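Local coordinates for protein beta-galactosidase (Trichoderma reesei, PDB 3OG2) that probably hydrolyses terminal non-reducing beta-D-galactose residues of beta-D-galactosides, as a glycoside hydrolase of family 35, at residues S271-L276 with V316-I321; L434-L439 with L464-A469; L891-P896 with G952-G957. All blocks are in the same frame, centred on the assembly; numbering follows the deposited sequence. Where two conformers were deposited one is given.

Contact 1: S271-L276 with V316-I321; sequences STPFSL and VTIFNI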
loop_
_atom_site.group_PDB
_atom_site.type_symbol
_atom_site.label_atom_id
_atom_site.label_comp_id
_atom_site.label_asym_id
_atom_site.label_seq_id
_atom_site.Cartn_x
_atom_site.Cartn_y
_atom_site.Cartn_z
ATOM N N SER A 271 13.649 -27.185 1.607
ATOM C CA SER A 271 12.457 -28.001 1.857
ATOM C C SER A 271 11.148 -27.215 1.746
ATOM O O SER A 271 10.058 -27.839 1.832
ATOM C CB SER A 271 12.536 -28.647 3.247
ATOM O OG SER A 271 12.398 -27.661 4.276
ATOM N N THR A 272 11.246 -25.865 1.570
ATOM C CA THR A 272 10.017 -25.053 1.574
ATOM C C THR A 272 9.973 -24.188 0.333
ATOM O O THR A 272 10.988 -23.986 -0.352
ATOM C CB THR A 272 9.920 -24.221 2.875
ATOM O OG1 THR A 272 11.073 -23.375 3.033
ATOM C CG2 THR A 272 9.860 -25.087 4.117
ATOM N N PRO A 273 8.802 -23.683 -0.020
ATOM C CA PRO A 273 8.710 -22.951 -1.292
ATOM C C PRO A 273 9.497 -21.676 -1.300
ATOM O O PRO A 273 9.509 -20.948 -0.314
ATOM C CB PRO A 273 7.200 -22.644 -1.348
ATOM C CG PRO A 273 6.526 -23.647 -0.475
ATOM C CD PRO A 273 7.508 -23.863 0.666
ATOM N N PHE A 274 10.099 -21.367 -2.436
ATOM C CA PHE A 274 10.777 -20.062 -2.546
ATOM C C PHE A 274 9.745 -18.938 -2.438
ATOM O O PHE A 274 8.822 -18.836 -3.235
ATOM C CB PHE A 274 11.586 -19.991 -3.828
ATOM C CG PHE A 274 12.260 -18.626 -4.022
ATOM C CD1 PHE A 274 12.809 -17.907 -2.978
ATOM C CD2 PHE A 274 12.279 -18.110 -5.332
ATOM C CE1 PHE A 274 13.338 -16.614 -3.213
ATOM C CE2 PHE A 274 12.815 -16.849 -5.547
ATOM C CZ PHE A 274 13.348 -16.111 -4.494
ATOM N N SER A 275 9.928 -18.126 -1.382
ATOM C CA SER A 275 8.936 -17.131 -0.981
ATOM C C SER A 275 9.518 -15.737 -0.821
ATOM O O SER A 275 10.444 -15.544 -0.042
ATOM C CB SER A 275 8.366 -17.549 0.377
ATOM O OG SER A 275 7.756 -18.848 0.309
ATOM N N LEU A 276 8.964 -14.801 -1.583
ATOM C CA LEU A 276 9.303 -13.396 -1.484
ATOM C C LEU A 276 8.090 -12.750 -0.796
ATOM O O LEU A 276 7.073 -12.463 -1.422
ATOM C CB LEU A 276 9.569 -12.748 -2.848
ATOM C CG LEU A 276 10.846 -13.274 -3.510
ATOM C CD1 LEU A 276 10.936 -12.748 -4.948
ATOM C CD2 LEU A 276 12.080 -12.873 -2.697
ATOM N N VAL A 316 10.003 -18.420 -7.942
ATOM C CA VAL A 316 9.168 -18.014 -6.780
ATOM C C VAL A 316 7.777 -18.586 -6.871
ATOM O O VAL A 316 7.119 -18.519 -7.913
ATOM C CB VAL A 316 9.160 -16.481 -6.704
ATOM C CG1 VAL A 316 8.334 -15.819 -7.841
ATOM C CG2 VAL A 316 8.669 -16.028 -5.338
ATOM N N THR A 317 7.277 -19.142 -5.745
ATOM C CA THR A 317 5.911 -19.651 -5.771
ATOM C C THR A 317 5.071 -19.052 -4.631
ATOM O O THR A 317 3.884 -19.365 -4.567
ATOM C CB THR A 317 5.832 -21.161 -5.726
ATOM O OG1 THR A 317 6.569 -21.602 -4.581
ATOM C CG2 THR A 317 6.441 -21.793 -7.011
ATOM N N ILE A 318 5.671 -18.196 -3.774
ATOM C CA ILE A 318 4.838 -17.370 -2.850
ATOM C C ILE A 318 5.428 -15.974 -3.070
ATOM O O ILE A 318 6.618 -15.759 -2.763
ATOM C CB ILE A 318 4.931 -17.813 -1.385
ATOM C CG1 ILE A 318 4.397 -19.245 -1.186
ATOM C CG2 ILE A 318 4.207 -16.778 -0.497
ATOM C CD1 ILE A 318 4.500 -19.747 0.223
ATOM N N PHE A 319 4.639 -15.070 -3.654
ATOM C CA PHE A 319 5.192 -13.813 -4.183
ATOM C C PHE A 319 4.244 -12.704 -3.820
ATOM O O PHE A 319 3.113 -12.672 -4.348
ATOM C CB PHE A 319 5.318 -14.004 -5.707
ATOM C CG PHE A 319 6.009 -12.870 -6.469
ATOM C CD1 PHE A 319 6.897 -11.967 -5.902
ATOM C CD2 PHE A 319 5.736 -12.802 -7.824
ATOM C CE1 PHE A 319 7.542 -11.001 -6.682
ATOM C CE2 PHE A 319 6.362 -11.818 -8.598
ATOM C CZ PHE A 319 7.249 -10.946 -8.044
ATOM N N ASN A 320 4.651 -11.767 -2.951
ATOM C CA ASN A 320 3.777 -10.694 -2.500
ATOM C C ASN A 320 4.378 -9.346 -2.869
ATOM O O ASN A 320 5.562 -9.109 -2.632
ATOM C CB ASN A 320 3.584 -10.782 -0.993
ATOM C CG ASN A 320 2.748 -9.628 -0.442
ATOM O OD1 ASN A 320 1.593 -9.427 -0.855
ATOM N ND2 ASN A 320 3.290 -8.845 0.468
ATOM N N ILE A 321 3.536 -8.510 -3.461
ATOM C CA ILE A 321 3.955 -7.200 -3.955
ATOM C C ILE A 321 3.627 -6.109 -2.961
ATOM O O ILE A 321 2.466 -5.847 -2.640
ATOM C CB ILE A 321 3.248 -6.896 -5.306
ATOM C CG1 ILE A 321 3.508 -7.998 -6.367
ATOM C CG2 ILE A 321 3.633 -5.499 -5.833
ATOM C CD1 ILE A 321 5.001 -8.337 -6.517
#

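Contact 2: L434-L439 with L464-A469; sequences LTIPQL and LLYSTA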
loop_
_atom_site.group_PDB
_atom_site.type_symbol
_atom_site.label_atom_id
_atom_site.label_comp_id
_atom_site.label_asym_id
_atom_site.label_seq_id
_atom_site.Cartn_x
_atom_site.Cartn_y
_atom_site.Cartn_z
ATOM N N LEU A 434 14.879 -27.412 -30.949
ATOM C CA LEU A 434 14.530 -26.667 -32.166
ATOM C C LEU A 434 15.007 -25.225 -32.140
ATOM O O LEU A 434 14.813 -24.564 -31.126
ATOM C CB LEU A 434 13.015 -26.624 -32.344
ATOM C CG LEU A 434 12.333 -27.976 -32.445
ATOM C CD1 LEU A 434 10.831 -27.789 -32.431
ATOM C CD2 LEU A 434 12.844 -28.676 -33.685
ATOM N N THR A 435 15.536 -24.715 -33.219
ATOM C CA THR A 435 15.816 -23.294 -33.377
ATOM C C THR A 435 14.515 -22.649 -33.882
ATOM O O THR A 435 13.952 -23.066 -34.924
ATOM C CB THR A 435 17.012 -22.973 -34.280
ATOM O OG1 THR A 435 18.230 -23.444 -33.668
ATOM C CG2 THR A 435 17.138 -21.461 -34.429
ATOM N N ILE A 436 14.107 -21.673 -33.097
ATOM C CA ILE A 436 12.815 -21.041 -33.349
ATOM C C ILE A 436 13.072 -19.563 -33.555
ATOM O O ILE A 436 13.857 -18.988 -32.752
ATOM C CB ILE A 436 11.944 -21.275 -32.098
ATOM C CG1 ILE A 436 11.629 -22.773 -31.890
ATOM C CG2 ILE A 436 10.671 -20.443 -32.160
ATOM C CD1 ILE A 436 11.485 -23.059 -30.407
ATOM N N PRO A 437 12.444 -18.903 -34.509
ATOM C CA PRO A 437 11.392 -19.400 -35.420
ATOM C C PRO A 437 11.748 -20.479 -36.440
ATOM O O PRO A 437 12.708 -20.396 -37.192
ATOM C CB PRO A 437 10.978 -18.135 -36.202
ATOM C CG PRO A 437 11.271 -17.074 -35.162
ATOM C CD PRO A 437 12.629 -17.431 -34.612
ATOM N N GLN A 438 10.920 -21.519 -36.498
ATOM C CA GLN A 438 11.117 -22.574 -37.481
ATOM C C GLN A 438 10.714 -22.142 -38.860
ATOM O O GLN A 438 11.081 -22.848 -39.817
ATOM C CB GLN A 438 10.270 -23.793 -37.059
ATOM C CG GLN A 438 10.849 -24.526 -35.837
ATOM C CD GLN A 438 11.755 -25.605 -36.419
ATOM O OE1 GLN A 438 11.258 -26.514 -37.101
ATOM N NE2 GLN A 438 13.069 -25.479 -36.157
ATOM N N LEU A 439 9.912 -21.093 -39.009
ATOM C CA LEU A 439 9.490 -20.652 -40.335
ATOM C C LEU A 439 10.246 -19.411 -40.733
ATOM O O LEU A 439 9.797 -18.724 -41.662
ATOM C CB LEU A 439 7.952 -20.439 -40.373
ATOM C CG LEU A 439 7.156 -21.748 -40.227
ATOM C CD1 LEU A 439 5.697 -21.389 -40.108
ATOM C CD2 LEU A 439 7.459 -22.627 -41.414
ATOM N N LEU A 464 0.946 -26.884 -26.632
ATOM C CA LEU A 464 1.857 -26.047 -27.406
ATOM C C LEU A 464 3.225 -26.688 -27.390
ATOM O O LEU A 464 3.846 -26.737 -26.318
ATOM C CB LEU A 464 2.082 -24.644 -26.829
ATOM C CG LEU A 464 0.823 -23.792 -26.788
ATOM C CD1 LEU A 464 1.054 -22.476 -26.049
ATOM C CD2 LEU A 464 0.385 -23.465 -28.196
ATOM N N LEU A 465 3.692 -27.172 -28.523
ATOM C CA LEU A 465 5.066 -27.687 -28.583
ATOM C C LEU A 465 6.015 -26.577 -28.200
ATOM O O LEU A 465 6.970 -26.824 -27.442
ATOM C CB LEU A 465 5.279 -28.210 -29.991
ATOM C CG LEU A 465 6.696 -28.768 -30.194
ATOM C CD1 LEU A 465 6.818 -30.058 -29.396
ATOM C CD2 LEU A 465 6.975 -28.986 -31.677
ATOM N N TYR A 466 5.743 -25.348 -28.668
ATOM C CA TYR A 466 6.479 -24.190 -28.138
ATOM C C TYR A 466 5.637 -22.949 -28.402
ATOM O O TYR A 466 4.785 -22.962 -29.302
ATOM C CB TYR A 466 7.877 -24.034 -28.725
ATOM C CG TYR A 466 7.877 -23.917 -30.247
ATOM C CD1 TYR A 466 7.692 -22.707 -30.898
ATOM C CD2 TYR A 466 8.080 -25.061 -31.039
ATOM C CE1 TYR A 466 7.697 -22.579 -32.296
ATOM C CE2 TYR A 466 8.072 -24.944 -32.430
ATOM C CZ TYR A 466 7.892 -23.719 -33.037
ATOM O OH TYR A 466 7.878 -23.710 -34.425
ATOM N N SER A 467 5.962 -21.904 -27.678
ATOM C CA SER A 467 5.484 -20.576 -28.076
ATOM C C SER A 467 6.494 -19.519 -27.674
ATOM O O SER A 467 6.987 -19.572 -26.518
ATOM C CB SER A 467 4.151 -20.268 -27.388
ATOM O OG SER A 467 3.722 -18.948 -27.760
ATOM N N THR A 468 6.782 -18.592 -28.577
ATOM C CA THR A 468 7.594 -17.451 -28.220
ATOM C C THR A 468 6.685 -16.347 -27.691
ATOM O O THR A 468 7.074 -15.578 -26.787
ATOM C CB THR A 468 8.413 -16.909 -29.395
ATOM O OG1 THR A 468 7.520 -16.399 -30.401
ATOM C CG2 THR A 468 9.214 -18.024 -30.083
ATOM N N ALA A 469 5.455 -16.268 -28.196
ATOM C CA ALA A 469 4.544 -15.267 -27.629
ATOM C C ALA A 469 4.128 -15.650 -26.229
ATOM O O ALA A 469 4.051 -16.847 -25.908
ATOM C CB ALA A 469 3.305 -15.232 -28.549
#

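Contact 3: L891-P896 with G952-G957; sequences LPLHLP and GDNWIG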
loop_
_atom_site.group_PDB
_atom_site.type_symbol
_atom_site.label_atom_id
_atom_site.label_comp_id
_atom_site.label_asym_id
_atom_site.label_seq_id
_atom_site.Cartn_x
_atom_site.Cartn_y
_atom_site.Cartn_z
ATOM N N LEU A 891 -19.384 21.762 3.708
ATOM C CA LEU A 891 -19.230 21.452 2.293
ATOM C C LEU A 891 -20.327 20.484 1.917
ATOM O O LEU A 891 -20.193 19.302 2.141
ATOM C CB LEU A 891 -17.842 20.845 2.033
ATOM C CG LEU A 891 -17.588 20.261 0.635
ATOM C CD1 LEU A 891 -17.727 21.281 -0.467
ATOM C CD2 LEU A 891 -16.201 19.570 0.639
ATOM N N PRO A 892 -21.428 20.946 1.344
ATOM C CA PRO A 892 -22.450 20.031 0.849
ATOM C C PRO A 892 -21.967 19.392 -0.446
ATOM O O PRO A 892 -21.415 20.090 -1.283
ATOM C CB PRO A 892 -23.662 20.924 0.577
ATOM C CG PRO A 892 -23.312 22.223 1.177
ATOM C CD PRO A 892 -21.805 22.350 1.126
ATOM N N LEU A 893 -22.186 18.110 -0.618
ATOM C CA LEU A 893 -21.878 17.454 -1.886
ATOM C C LEU A 893 -23.107 16.728 -2.364
ATOM O O LEU A 893 -23.859 16.200 -1.531
ATOM C CB LEU A 893 -20.778 16.393 -1.723
ATOM C CG LEU A 893 -19.386 16.968 -1.476
ATOM C CD1 LEU A 893 -18.394 15.823 -1.236
ATOM C CD2 LEU A 893 -18.949 17.876 -2.616
ATOM N N HIS A 894 -23.413 16.702 -3.646
ATOM C CA HIS A 894 -24.574 16.020 -4.211
ATOM C C HIS A 894 -24.087 15.448 -5.543
ATOM O O HIS A 894 -24.301 16.010 -6.603
ATOM C CB HIS A 894 -25.757 17.010 -4.357
ATOM C CG HIS A 894 -26.201 17.448 -2.964
ATOM N ND1 HIS A 894 -25.791 18.644 -2.359
ATOM C CD2 HIS A 894 -26.881 16.799 -1.986
ATOM C CE1 HIS A 894 -26.240 18.734 -1.143
ATOM N NE2 HIS A 894 -26.923 17.628 -0.900
ATOM N N LEU A 895 -23.340 14.372 -5.469
ATOM C CA LEU A 895 -22.719 13.733 -6.602
ATOM C C LEU A 895 -23.341 12.363 -6.869
ATOM O O LEU A 895 -23.817 11.722 -5.928
ATOM C CB LEU A 895 -21.195 13.559 -6.308
ATOM C CG LEU A 895 -20.426 14.883 -6.219
ATOM C CD1 LEU A 895 -19.020 14.625 -5.664
ATOM C CD2 LEU A 895 -20.339 15.569 -7.566
ATOM N N PRO A 896 -23.357 11.896 -8.119
ATOM C CA PRO A 896 -24.005 10.614 -8.468
ATOM C C PRO A 896 -23.157 9.394 -8.110
ATOM O O PRO A 896 -22.748 8.618 -8.972
ATOM C CB PRO A 896 -24.215 10.763 -9.978
ATOM C CG PRO A 896 -23.005 11.582 -10.419
ATOM C CD PRO A 896 -22.816 12.575 -9.310
ATOM N N GLY A 952 -24.674 14.706 0.934
ATOM C CA GLY A 952 -25.036 15.264 2.237
ATOM C C GLY A 952 -24.011 16.304 2.655
ATOM O O GLY A 952 -23.174 16.721 1.845
ATOM N N ASP A 953 -24.105 16.768 3.893
ATOM C CA ASP A 953 -23.257 17.799 4.449
ATOM C C ASP A 953 -21.960 17.175 4.924
ATOM O O ASP A 953 -21.927 16.092 5.517
ATOM C CB ASP A 953 -23.944 18.478 5.643
ATOM C CG ASP A 953 -25.045 19.423 5.211
ATOM O OD1 ASP A 953 -25.072 19.787 4.004
ATOM O OD2 ASP A 953 -25.880 19.816 6.039
ATOM N N ASN A 954 -20.886 17.848 4.650
ATOM C CA ASN A 954 -19.567 17.508 5.186
ATOM C C ASN A 954 -19.054 18.722 5.947
ATOM O O ASN A 954 -19.496 19.847 5.658
ATOM C CB ASN A 954 -18.614 17.198 4.037
ATOM C CG ASN A 954 -19.093 16.000 3.252
ATOM O OD1 ASN A 954 -18.826 14.855 3.654
ATOM N ND2 ASN A 954 -19.794 16.252 2.162
ATOM N N TRP A 955 -18.140 18.483 6.868
ATOM C CA TRP A 955 -17.441 19.579 7.574
ATOM C C TRP A 955 -15.981 19.468 7.205
ATOM O O TRP A 955 -15.404 18.360 7.359
ATOM C CB TRP A 955 -17.656 19.366 9.081
ATOM C CG TRP A 955 -19.006 20.028 9.352
ATOM C CD1 TRP A 955 -20.210 19.350 9.390
ATOM C CD2 TRP A 955 -19.258 21.420 9.559
ATOM N NE1 TRP A 955 -21.187 20.279 9.636
ATOM C CE2 TRP A 955 -20.647 21.542 9.746
ATOM C CE3 TRP A 955 -18.480 22.585 9.621
ATOM C CZ2 TRP A 955 -21.256 22.788 9.991
ATOM C CZ3 TRP A 955 -19.078 23.831 9.865
ATOM C CH2 TRP A 955 -20.478 23.924 10.050
ATOM N N ILE A 956 -15.399 20.545 6.716
ATOM C CA ILE A 956 -14.002 20.618 6.318
ATOM C C ILE A 956 -13.252 21.593 7.220
ATOM O O ILE A 956 -13.728 22.695 7.489
ATOM C CB ILE A 956 -13.841 21.054 4.851
ATOM C CG1 ILE A 956 -14.335 20.022 3.835
ATOM C CG2 ILE A 956 -12.398 21.441 4.564
ATOM C CD1 ILE A 956 -13.654 18.677 3.950
ATOM N N GLY A 957 -12.081 21.177 7.692
ATOM C CA GLY A 957 -11.320 21.972 8.629
ATOM C C GLY A 957 -9.939 22.198 8.099
ATOM O O GLY A 957 -9.315 21.286 7.527
HETATM O O HOH W 1 -26.800 18.464 2.106
#

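Contact 1: S271-L276 with V316-I321
Ser275 and Ile318 meet where two parallel strands of the family 35 TIM barrel run side by side, and here the packing is tight. OG of Ser275 lies 3.4 Å from CD1 and nearly as close to CB of Ile318. With OG anti to its carbonyl carbon (chi1 -59°), the hydroxyl stays beside the backbone N and donates back to the carbonyl O of Pro273, approaching from above that carbonyl plane. The hydroxyl thus bonds within its own segment, and both OG and CB of Ser275 pack on Ile318. Equally close is the Phe274 ring, whose CD2 reaches to 3.4 Å from CA of Val316, while CG2 of the valine lies over one ring face.

The face that carries Leu276 and Phe319 is packed less closely, though still buried. CB of Leu276 stands 4.1 Å from CD1 of Phe319, the two side chains side by side and pointing the same way, and CG of Leu276 meets Val316 CG2 at 4.0 Å. Asn311 of helix 301-313 touches all three residues, so this is the side that looks out to the helices.

The backbones are joined by four bonds. The carbonyl O of Phe274 takes two successive amides, Thr317 N at 3.0 Å and Ile318 N at a longer 3.3 Å. Leu276 then gives its N to Ile318 O at 2.8 Å, and its own O receives Asn320 N. The Asn320 side-chain amide is bonded to Ser44, Glu46 and Val277 close to Glu278, a galactose-binding residue. The contact is thus a buried seam of backbone bonds and apolar packing, and the bonds to Asn320 would probably help hold it near the galactose site.

Contact 2: L434-L439 with L464-A469
Ile436, Leu434 and Gln438 all touch the Tyr466 side chain, Ile436 over a ring face, and most of what joins 434-439 to 464-469 is apolar. The clearest interaction is a CH-pi contact: CD1 of Ile436 sits over one face of the Tyr466 ring, 3.9 Å from its centroid and 18° off the normal. The two side chains slide past each other in opposite directions, and Ile436 CG2 lies 3.7 Å from CE1 of the ring. In Tyr466, chi1 (57°) puts CG between the backbone N and the carbonyl carbon, a crowded position; its CB points toward 434-439.

Aliphatic contacts extend this patch. Ile436 CG2 also touches CG2 of Thr468 at 3.5 Å, the closest approach between these two residues. Leu434 sends CD1 to 4.0 Å from Tyr466 CE2 and to 4.1 Å from Leu465 CD2, crossing each partner at about a right angle. At the phenol end CG of Gln438 makes a van der Waals contact with Tyr466 OH at 3.4 Å.

The polar bonds lie beside these contacts. The amide of Gln438 turns back to its own segment, NE2 giving a nearly straight bond of 2.9 Å to Thr435 O. The phenol is bonded to Glu494, whose OE2 also takes Gln438 N, so one carboxylate ties both segments. An alanine in place of Tyr466 would probably leave a gap beneath Ile436 and beside Leu434, and Glu494 without its phenol partner.

Strand 434-436 is an edge strand of a three-stranded antiparallel sheet, and Tyr466 belongs to the eight-stranded antiparallel sheet that includes 492-497. The contact joins these two sheets through side chains, within domain 2 of the beta-galactosidase.

Contact 3: L891-P896 with G952-G957
Two adjacent strands of the antiparallel five-stranded sheet in an all-beta domain, 883-894 and 953-962, come together where Leu891 and Leu893 face Asn954 and Gly952; over this short piece their directions lie 141° apart. The amide of Leu891 gives its hydrogen to Asn954 O at 2.7 Å, and that of Leu893 to Gly952 O at 3.0 Å, both nearly straight. The return bond from Gly952 N to Leu893 O is bent and weak.

Asn954 grips the carbonyl O of Leu891 twice. Its backbone N donates at 3.0 Å, whereas its side-chain ND2, 3.1 Å away, comes nearly along the C=O axis, with the oxygen in the plane of the amide. CG of Asn954 sits beside its own backbone N (chi1 -62°), which lets side chain and backbone turn to the same oxygen. The same ND2 lies 3.7 Å from CD1 of Leu893, and OD1 is taken by Asp949 N and Asn924 ND2, which fixes how the amide is flipped.

On that face Leu891 CD2 packs at 3.7 Å on CG1 of Ile956, and Leu904 and Phe906 of strand 900-908 cover Leu893 and Ile956. Pro892 and Asp953 occupy the other face: OD1 of Asp953 passes 3.9 Å from CB of Pro892. There one water donates to Asp953 OD1 at 2.9 Å and weakly accepts from His894 NE2.

The contact thus sets leucine and isoleucine packing beside a hydrogen-bonded asparagine, which would act as a side-chain addition to the strand pairing, giving the Leu891 carbonyl a second donor.

The three contacts follow one another along the chain and lie in three different family regions, none touching another. Contact 1 is in the TIM-barrel part and is the one near the active site: the Asn320 side chain is about 5 Å from that of Glu278 and about 8 Å from that of Tyr76, both galactose-binding residues. Contact 2 lies about 30 Å from contact 1 between centres, on the same side of the chain's centre, and contact 3 about 45 Å away on the opposite side; contacts 2 and 3 are about 59 Å apart. Even the nearest atoms of contacts 1 and 2 are about 18 Å apart, and contacts 2 and 3 both lie away from the known galactose-binding residues.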